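PDB 2ZAY: response regulator receiver protein from Desulfuromonas acetoxidans, which probably works in two-component signalling, this chain being its CheY-like receiver domain, the part that in relatives takes up a phosphoryl group from a histidine kinase. Local coordinates for residues Thr58-Asn72 with Lys95-Asp107. Numbering follows the deposited sequence.
Sequences TEANMPKISGMDLFN and KEEAQLLDMGFID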
ATOM      1  N   THR A  58       1.911  -0.434   0.602  1.00 18.89           N
ATOM      2  CA  THR A  58       3.270  -0.180   1.054  1.00 20.77           C
ATOM      3  C   THR A  58       4.205  -1.356   0.873  1.00 22.47           C
ATOM      4  O   THR A  58       3.797  -2.513   0.960  1.00 22.83           O
ATOM      5  CB  THR A  58       3.307   0.212   2.549  1.00 21.83           C
ATOM      6  OG1 THR A  58       4.661   0.475   2.930  1.00 21.14           O
ATOM      7  CG2 THR A  58       2.760  -0.921   3.428  1.00 20.28           C
ATOM      8  N   GLU A  59       5.469  -1.047   0.602  1.00 23.98           N
ATOM      9  CA  GLU A  59       6.488  -2.073   0.469  1.00 25.29           C
ATOM     10  C   GLU A  59       6.587  -2.650   1.882  1.00 24.51           C
ATOM     11  O   GLU A  59       6.517  -1.904   2.857  1.00 23.49           O
ATOM     12  CB  GLU A  59       7.819  -1.429   0.072  1.00 27.02           C
ATOM     13  CG  GLU A  59       8.945  -2.410  -0.187  1.00 30.58           C
ATOM     14  CD  GLU A  59      10.209  -1.714  -0.670  1.00 34.01           C
ATOM     15  OE1 GLU A  59      11.148  -2.410  -1.115  1.00 35.31           O
ATOM     16  OE2 GLU A  59      10.262  -0.468  -0.597  1.00 32.71           O
ATOM     17  N   ALA A  60       6.742  -3.964   1.997  1.00 26.18           N
ATOM     18  CA  ALA A  60       6.828  -4.595   3.308  1.00 27.35           C
ATOM     19  C   ALA A  60       8.172  -4.370   3.985  1.00 29.72           C
ATOM     20  O   ALA A  60       8.237  -3.947   5.137  1.00 30.81           O
ATOM     21  CB  ALA A  60       6.560  -6.084   3.184  1.00 29.47           C
ATOM     22  N   ASN A  61       9.248  -4.648   3.264  1.00 30.90           N
ATOM     23  CA  ASN A  61      10.580  -4.492   3.827  1.00 34.01           C
ATOM     24  C   ASN A  61      11.298  -3.240   3.339  1.00 33.95           C
ATOM     25  O   ASN A  61      11.845  -3.221   2.239  1.00 35.55           O
ATOM     26  CB  ASN A  61      11.402  -5.739   3.501  1.00 34.87           C
ATOM     27  CG  ASN A  61      10.696  -7.017   3.919  1.00 36.47           C
ATOM     28  OD1 ASN A  61      10.556  -7.301   5.109  1.00 36.40           O
ATOM     29  ND2 ASN A  61      10.226  -7.785   2.940  1.00 38.31           N
ATOM     30  N   MET A  62      11.271  -2.194   4.161  1.00 34.67           N
ATOM     31  CA  MET A  62      11.939  -0.930   3.853  1.00 34.49           C
ATOM     32  C   MET A  62      12.967  -0.670   4.959  1.00 36.99           C
ATOM     33  O   MET A  62      12.707  -0.939   6.136  1.00 37.51           O
ATOM     34  CB  MET A  62      10.936   0.236   3.812  1.00 30.95           C
ATOM     35  CG  MET A  62       9.872   0.136   2.730  1.00 26.67           C
ATOM     36  SD  MET A  62       8.829   1.626   2.570  1.00 20.33           S
ATOM     37  CE  MET A  62       7.782   1.474   4.060  1.00 25.06           C
ATOM     38  N   PRO A  63      14.150  -0.150   4.596  1.00 38.41           N
ATOM     39  CA  PRO A  63      15.175   0.121   5.608  1.00 39.69           C
ATOM     40  C   PRO A  63      14.732   1.201   6.585  1.00 39.99           C
ATOM     41  O   PRO A  63      13.963   2.087   6.225  1.00 41.21           O
ATOM     42  CB  PRO A  63      16.382   0.542   4.769  1.00 39.26           C
ATOM     43  CG  PRO A  63      15.752   1.187   3.576  1.00 40.62           C
ATOM     44  CD  PRO A  63      14.621   0.232   3.253  1.00 39.11           C
ATOM     45  N   LYS A  64      15.219   1.112   7.820  1.00 41.67           N
ATOM     46  CA  LYS A  64      14.884   2.074   8.866  1.00 43.10           C
ATOM     47  C   LYS A  64      13.450   1.860   9.350  1.00 42.33           C
ATOM     48  O   LYS A  64      13.234   1.378  10.463  1.00 44.03           O
ATOM     49  CB  LYS A  64      15.052   3.512   8.353  1.00 45.74           C
ATOM     50  CG  LYS A  64      16.436   3.830   7.795  1.00 48.72           C
ATOM     51  CD  LYS A  64      17.507   3.775   8.874  1.00 52.44           C
ATOM     52  CE  LYS A  64      18.886   4.069   8.295  1.00 53.88           C
ATOM     53  NZ  LYS A  64      19.952   4.040   9.338  1.00 55.30           N
ATOM     54  N   ILE A  65      12.478   2.218   8.513  1.00 40.25           N
ATOM     55  CA  ILE A  65      11.071   2.054   8.859  1.00 36.47           C
ATOM     56  C   ILE A  65      10.402   1.098   7.870  1.00 34.49           C
ATOM     57  O   ILE A  65      10.331   1.368   6.672  1.00 35.53           O
ATOM     58  CB  ILE A  65      10.332   3.397   8.845  1.00 36.07           C
ATOM     59  CG1 ILE A  65      11.130   4.435   9.637  1.00 37.43           C
ATOM     60  CG2 ILE A  65       8.953   3.231   9.474  1.00 36.82           C
ATOM     61  CD1 ILE A  65      10.454   5.790   9.745  1.00 37.73           C
ATOM     62  N   SER A  66       9.911  -0.021   8.385  1.00 31.78           N
ATOM     63  CA  SER A  66       9.286  -1.044   7.553  1.00 29.39           C
ATOM     64  C   SER A  66       7.802  -0.814   7.288  1.00 28.00           C
ATOM     65  O   SER A  66       7.182   0.089   7.857  1.00 23.31           O
ATOM     66  CB  SER A  66       9.456  -2.410   8.211  1.00 30.16           C
ATOM     67  OG  SER A  66       8.561  -2.539   9.301  1.00 28.50           O
ATOM     68  N   GLY A  67       7.245  -1.644   6.411  1.00 27.45           N
ATOM     69  CA  GLY A  67       5.830  -1.556   6.093  1.00 26.60           C
ATOM     70  C   GLY A  67       5.019  -1.880   7.336  1.00 25.80           C
ATOM     71  O   GLY A  67       3.939  -1.328   7.539  1.00 24.31           O
ATOM     72  N   MET A  68       5.532  -2.784   8.169  1.00 26.72           N
ATOM     73  CA  MET A  68       4.837  -3.140   9.409  1.00 26.51           C
ATOM     74  C   MET A  68       4.870  -1.963  10.384  1.00 25.46           C
ATOM     75  O   MET A  68       3.921  -1.751  11.139  1.00 23.10           O
ATOM     76  CB  MET A  68       5.472  -4.370  10.069  1.00 27.81           C
ATOM     77  CG  MET A  68       5.164  -5.688   9.372  1.00 31.63           C
ATOM     78  SD  MET A  68       5.789  -7.144  10.275  1.00 34.35           S
ATOM     79  CE  MET A  68       7.547  -6.959   9.981  1.00 35.98           C
ATOM     80  N   ASP A  69       5.963  -1.201  10.365  1.00 24.36           N
ATOM     81  CA  ASP A  69       6.095  -0.033  11.236  1.00 25.90           C
ATOM     82  C   ASP A  69       5.089   1.016  10.790  1.00 23.61           C
ATOM     83  O   ASP A  69       4.440   1.662  11.612  1.00 22.61           O
ATOM     84  CB  ASP A  69       7.505   0.563  11.155  1.00 29.45           C
ATOM     85  CG  ASP A  69       8.554  -0.325  11.791  1.00 34.66           C
ATOM     86  OD1 ASP A  69       8.269  -0.887  12.872  1.00 35.35           O
ATOM     87  OD2 ASP A  69       9.662  -0.449  11.219  1.00 35.15           O
ATOM     88  N   LEU A  70       4.970   1.181   9.475  1.00 23.03           N
ATOM     89  CA  LEU A  70       4.030   2.141   8.906  1.00 21.89           C
ATOM     90  C   LEU A  70       2.614   1.713   9.277  1.00 21.14           C
ATOM     91  O   LEU A  70       1.801   2.534   9.698  1.00 20.26           O
ATOM     92  CB  LEU A  70       4.168   2.193   7.378  1.00 23.01           C
ATOM     93  CG  LEU A  70       3.182   3.107   6.631  1.00 24.26           C
ATOM     94  CD1 LEU A  70       3.273   4.514   7.194  1.00 26.05           C
ATOM     95  CD2 LEU A  70       3.496   3.111   5.135  1.00 28.07           C
ATOM     96  N   PHE A  71       2.322   0.424   9.113  1.00 18.82           N
ATOM     97  CA  PHE A  71       1.002  -0.093   9.448  1.00 19.31           C
ATOM     98  C   PHE A  71       0.654   0.269  10.896  1.00 20.36           C
ATOM     99  O   PHE A  71      -0.438   0.770  11.178  1.00 19.06           O
ATOM    100  CB  PHE A  71       0.977  -1.611   9.295  1.00 19.14           C
ATOM    101  CG  PHE A  71      -0.377  -2.224   9.540  1.00 19.63           C
ATOM    102  CD1 PHE A  71      -1.303  -2.327   8.510  1.00 18.83           C
ATOM    103  CD2 PHE A  71      -0.724  -2.693  10.804  1.00 19.14           C
ATOM    104  CE1 PHE A  71      -2.563  -2.895   8.730  1.00 21.72           C
ATOM    105  CE2 PHE A  71      -1.971  -3.258  11.042  1.00 19.57           C
ATOM    106  CZ  PHE A  71      -2.899  -3.363  10.001  1.00 20.14           C
ATOM    107  N   ASN A  72       1.584   0.012  11.813  1.00 19.51           N
ATOM    108  CA  ASN A  72       1.345   0.308  13.226  1.00 21.95           C
ATOM    109  C   ASN A  72       1.173   1.803  13.485  1.00 23.04           C
ATOM    110  O   ASN A  72       0.329   2.198  14.294  1.00 21.73           O
ATOM    111  CB  ASN A  72       2.488  -0.224  14.103  1.00 25.29           C
ATOM    112  CG  ASN A  72       2.550  -1.745  14.133  1.00 27.80           C
ATOM    113  OD1 ASN A  72       1.526  -2.423  14.023  1.00 28.25           O
ATOM    114  ND2 ASN A  72       3.753  -2.286  14.305  1.00 30.09           N
ATOM    115  N   LYS A  95       5.775 -17.597   5.145  1.00 27.59           N
ATOM    116  CA  LYS A  95       5.765 -17.096   6.508  1.00 28.50           C
ATOM    117  C   LYS A  95       5.569 -15.587   6.551  1.00 27.22           C
ATOM    118  O   LYS A  95       4.877 -15.087   7.427  1.00 25.94           O
ATOM    119  CB  LYS A  95       7.062 -17.468   7.232  1.00 32.03           C
ATOM    120  CG  LYS A  95       7.069 -17.063   8.702  1.00 36.06           C
ATOM    121  CD  LYS A  95       8.350 -17.491   9.399  1.00 41.31           C
ATOM    122  CE  LYS A  95       8.458 -19.007   9.513  1.00 42.01           C
ATOM    123  NZ  LYS A  95       7.525 -19.573  10.528  1.00 45.88           N
ATOM    124  N   GLU A  96       6.172 -14.857   5.616  1.00 25.06           N
ATOM    125  CA  GLU A  96       6.008 -13.405   5.613  1.00 26.15           C
ATOM    126  C   GLU A  96       4.574 -13.060   5.247  1.00 23.19           C
ATOM    127  O   GLU A  96       3.952 -12.201   5.880  1.00 24.83           O
ATOM    128  CB  GLU A  96       6.938 -12.731   4.606  1.00 26.59           C
ATOM    129  CG  GLU A  96       6.885 -11.204   4.685  1.00 31.30           C
ATOM    130  CD  GLU A  96       7.534 -10.527   3.493  1.00 32.64           C
ATOM    131  OE1 GLU A  96       8.151  -9.460   3.677  1.00 38.10           O
ATOM    132  OE2 GLU A  96       7.415 -11.051   2.368  1.00 36.63           O
ATOM    133  N   GLU A  97       4.056 -13.727   4.219  1.00 22.15           N
ATOM    134  CA  GLU A  97       2.682 -13.485   3.785  1.00 22.20           C
ATOM    135  C   GLU A  97       1.734 -13.706   4.956  1.00 22.69           C
ATOM    136  O   GLU A  97       0.904 -12.846   5.258  1.00 20.82           O
ATOM    137  CB  GLU A  97       2.301 -14.409   2.618  1.00 21.43           C
ATOM    138  CG  GLU A  97       0.861 -14.194   2.096  1.00 20.86           C
ATOM    139  CD  GLU A  97       0.601 -14.882   0.760  1.00 25.11           C
ATOM    140  OE1 GLU A  97       1.577 -15.318   0.105  1.00 24.80           O
ATOM    141  OE2 GLU A  97      -0.582 -14.975   0.356  1.00 25.71           O
ATOM    142  N   ALA A  98       1.864 -14.854   5.626  1.00 22.95           N
ATOM    143  CA  ALA A  98       1.003 -15.153   6.770  1.00 22.35           C
ATOM    144  C   ALA A  98       1.157 -14.132   7.894  1.00 21.93           C
ATOM    145  O   ALA A  98       0.163 -13.708   8.479  1.00 22.07           O
ATOM    146  CB  ALA A  98       1.282 -16.564   7.299  1.00 24.66           C
ATOM    147  N   GLN A  99       2.390 -13.728   8.203  1.00 22.28           N
ATOM    148  CA  GLN A  99       2.593 -12.743   9.268  1.00 24.35           C
ATOM    149  C   GLN A  99       1.898 -11.408   8.980  1.00 23.66           C
ATOM    150  O   GLN A  99       1.235 -10.839   9.854  1.00 22.88           O
ATOM    151  CB  GLN A  99       4.088 -12.486   9.500  1.00 29.06           C
ATOM    152  CG  GLN A  99       4.370 -11.227  10.331  1.00 35.08           C
ATOM    153  CD  GLN A  99       5.857 -10.984  10.568  1.00 39.38           C
ATOM    154  OE1 GLN A  99       6.681 -11.158   9.665  1.00 41.04           O
ATOM    155  NE2 GLN A  99       6.203 -10.564  11.782  1.00 40.17           N
ATOM    156  N   LEU A 100       2.046 -10.904   7.758  1.00 21.20           N
ATOM    157  CA  LEU A 100       1.426  -9.629   7.406  1.00 22.53           C
ATOM    158  C   LEU A 100      -0.098  -9.729   7.412  1.00 19.53           C
ATOM    159  O   LEU A 100      -0.786  -8.863   7.958  1.00 19.60           O
ATOM    160  CB  LEU A 100       1.922  -9.158   6.042  1.00 24.01           C
ATOM    161  CG  LEU A 100       3.413  -8.803   5.998  1.00 30.08           C
ATOM    162  CD1 LEU A 100       3.757  -8.244   4.618  1.00 30.95           C
ATOM    163  CD2 LEU A 100       3.742  -7.790   7.078  1.00 31.14           C
ATOM    164  N   LEU A 101      -0.629 -10.786   6.817  1.00 20.31           N
ATOM    165  CA  LEU A 101      -2.079 -10.967   6.816  1.00 19.94           C
ATOM    166  C   LEU A 101      -2.598 -11.122   8.256  1.00 20.81           C
ATOM    167  O   LEU A 101      -3.640 -10.569   8.610  1.00 19.89           O
ATOM    168  CB  LEU A 101      -2.473 -12.199   5.986  1.00 19.42           C
ATOM    169  CG  LEU A 101      -2.282 -12.107   4.468  1.00 22.54           C
ATOM    170  CD1 LEU A 101      -2.774 -13.388   3.813  1.00 19.90           C
ATOM    171  CD2 LEU A 101      -3.060 -10.912   3.923  1.00 21.76           C
ATOM    172  N   ASP A 102      -1.869 -11.870   9.083  1.00 21.28           N
ATOM    173  CA  ASP A 102      -2.297 -12.085  10.473  1.00 23.58           C
ATOM    174  C   ASP A 102      -2.351 -10.782  11.265  1.00 23.82           C
ATOM    175  O   ASP A 102      -3.196 -10.622  12.147  1.00 23.79           O
ATOM    176  CB  ASP A 102      -1.381 -13.099  11.174  1.00 24.95           C
ATOM    177  CG  ASP A 102      -1.563 -14.522  10.643  1.00 30.77           C
ATOM    178  OD1 ASP A 102      -2.631 -14.827  10.070  1.00 32.49           O
ATOM    179  OD2 ASP A 102      -0.647 -15.351  10.809  1.00 33.64           O
ATOM    180  N   MET A 103      -1.449  -9.861  10.924  1.00 23.96           N
ATOM    181  CA  MET A 103      -1.330  -8.527  11.529  1.00 24.59           C
ATOM    182  C   MET A 103      -2.502  -7.614  11.209  1.00 23.93           C
ATOM    183  O   MET A 103      -2.810  -6.694  11.976  1.00 24.72           O
ATOM    184  CB  MET A 103      -0.101  -7.809  10.983  1.00 26.70           C
ATOM    185  CG  MET A 103       1.122  -7.845  11.820  1.00 29.39           C
ATOM    186  SD  MET A 103       2.367  -6.903  10.946  1.00 18.59           S
ATOM    187  CE  MET A 103       2.019  -5.250  11.505  1.00 22.08           C
ATOM    188  N   GLY A 104      -3.115  -7.823  10.048  1.00 21.25           N
ATOM    189  CA  GLY A 104      -4.232  -6.980   9.667  1.00 20.80           C
ATOM    190  C   GLY A 104      -4.112  -6.365   8.283  1.00 20.15           C
ATOM    191  O   GLY A 104      -5.009  -5.633   7.849  1.00 18.30           O
ATOM    192  N   PHE A 105      -3.006  -6.620   7.589  1.00 18.12           N
ATOM    193  CA  PHE A 105      -2.872  -6.098   6.231  1.00 19.30           C
ATOM    194  C   PHE A 105      -4.058  -6.683   5.469  1.00 19.28           C
ATOM    195  O   PHE A 105      -4.345  -7.878   5.583  1.00 17.66           O
ATOM    196  CB  PHE A 105      -1.548  -6.548   5.603  1.00 18.84           C
ATOM    197  CG  PHE A 105      -0.381  -5.645   5.936  1.00 20.33           C
ATOM    198  CD1 PHE A 105      -0.085  -4.548   5.137  1.00 18.93           C
ATOM    199  CD2 PHE A 105       0.396  -5.874   7.075  1.00 20.62           C
ATOM    200  CE1 PHE A 105       0.973  -3.679   5.464  1.00 19.78           C
ATOM    201  CE2 PHE A 105       1.455  -5.011   7.412  1.00 20.24           C
ATOM    202  CZ  PHE A 105       1.740  -3.917   6.606  1.00 20.51           C
ATOM    203  N   ILE A 106      -4.752  -5.852   4.698  1.00 16.48           N
ATOM    204  CA  ILE A 106      -5.934  -6.336   3.985  1.00 19.03           C
ATOM    205  C   ILE A 106      -5.617  -7.289   2.832  1.00 18.69           C
ATOM    206  O   ILE A 106      -6.468  -8.086   2.425  1.00 20.22           O
ATOM    207  CB  ILE A 106      -6.796  -5.155   3.483  1.00 19.39           C
ATOM    208  CG1 ILE A 106      -8.248  -5.611   3.343  1.00 23.77           C
ATOM    209  CG2 ILE A 106      -6.241  -4.615   2.179  1.00 19.79           C
ATOM    210  CD1 ILE A 106      -9.217  -4.469   3.155  1.00 27.27           C
ATOM    211  N   ASP A 107      -4.409  -7.197   2.290  1.00 18.03           N
ATOM    212  CA  ASP A 107      -3.987  -8.100   1.217  1.00 19.19           C
ATOM    213  C   ASP A 107      -2.461  -8.110   1.150  1.00 18.62           C
ATOM    214  O   ASP A 107      -1.793  -7.277   1.775  1.00 17.72           O
ATOM    215  CB  ASP A 107      -4.568  -7.688  -0.149  1.00 19.41           C
ATOM    216  CG  ASP A 107      -4.757  -8.887  -1.091  1.00 22.85           C
ATOM    217  OD1 ASP A 107      -4.071  -9.918  -0.906  1.00 25.49           O
ATOM    218  OD2 ASP A 107      -5.586  -8.803  -2.022  1.00 22.90           O
TER
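N61 ND2 donates to E96 OE1 at 2.8 Å in a somewhat bent bond, meeting the oxygen on its syn side with amide and carboxylate nearly coplanar; E96 OE2 bonds to S89 OG, so the carboxylate joins both segments to the end of strand 85-89. The bond ties the loop after strand 55-59 to helix 95-103 in the CheY-like (βα)5 receiver fold; helices 67-72 and 95-103 run nearly parallel (6°), axes 11.7 Å apart. Next to it, A60 CB rests on L100 CD1. M68 crosses the groove: its CG lies against L100 CD2, a tight 3.4 Å, and against M103 SD, while its SD lies beside M103 SD, with Q99 NE2 a little farther off. Deeper in, the F71 and F105 side chains run alongside each other in opposing senses, ring centroids 4.7 Å apart and planes inclined at 31°. With CG anti to the backbone N (chi1 -176°), the F71 ring reaches across to the backbone of M103 and G104, and its CD1 sits over the centre of one F105 face; with an alanine here, that face would probably lose its cover and a gap would open beside M103 CE. G104, at positive phi, ends helix 95-103 in a Schellman motif that turns the chain into F105. The F105 ring edge fits between T58 CG2 and the backbone of helix 67-72, with CZ 3.5 Å from G67 O.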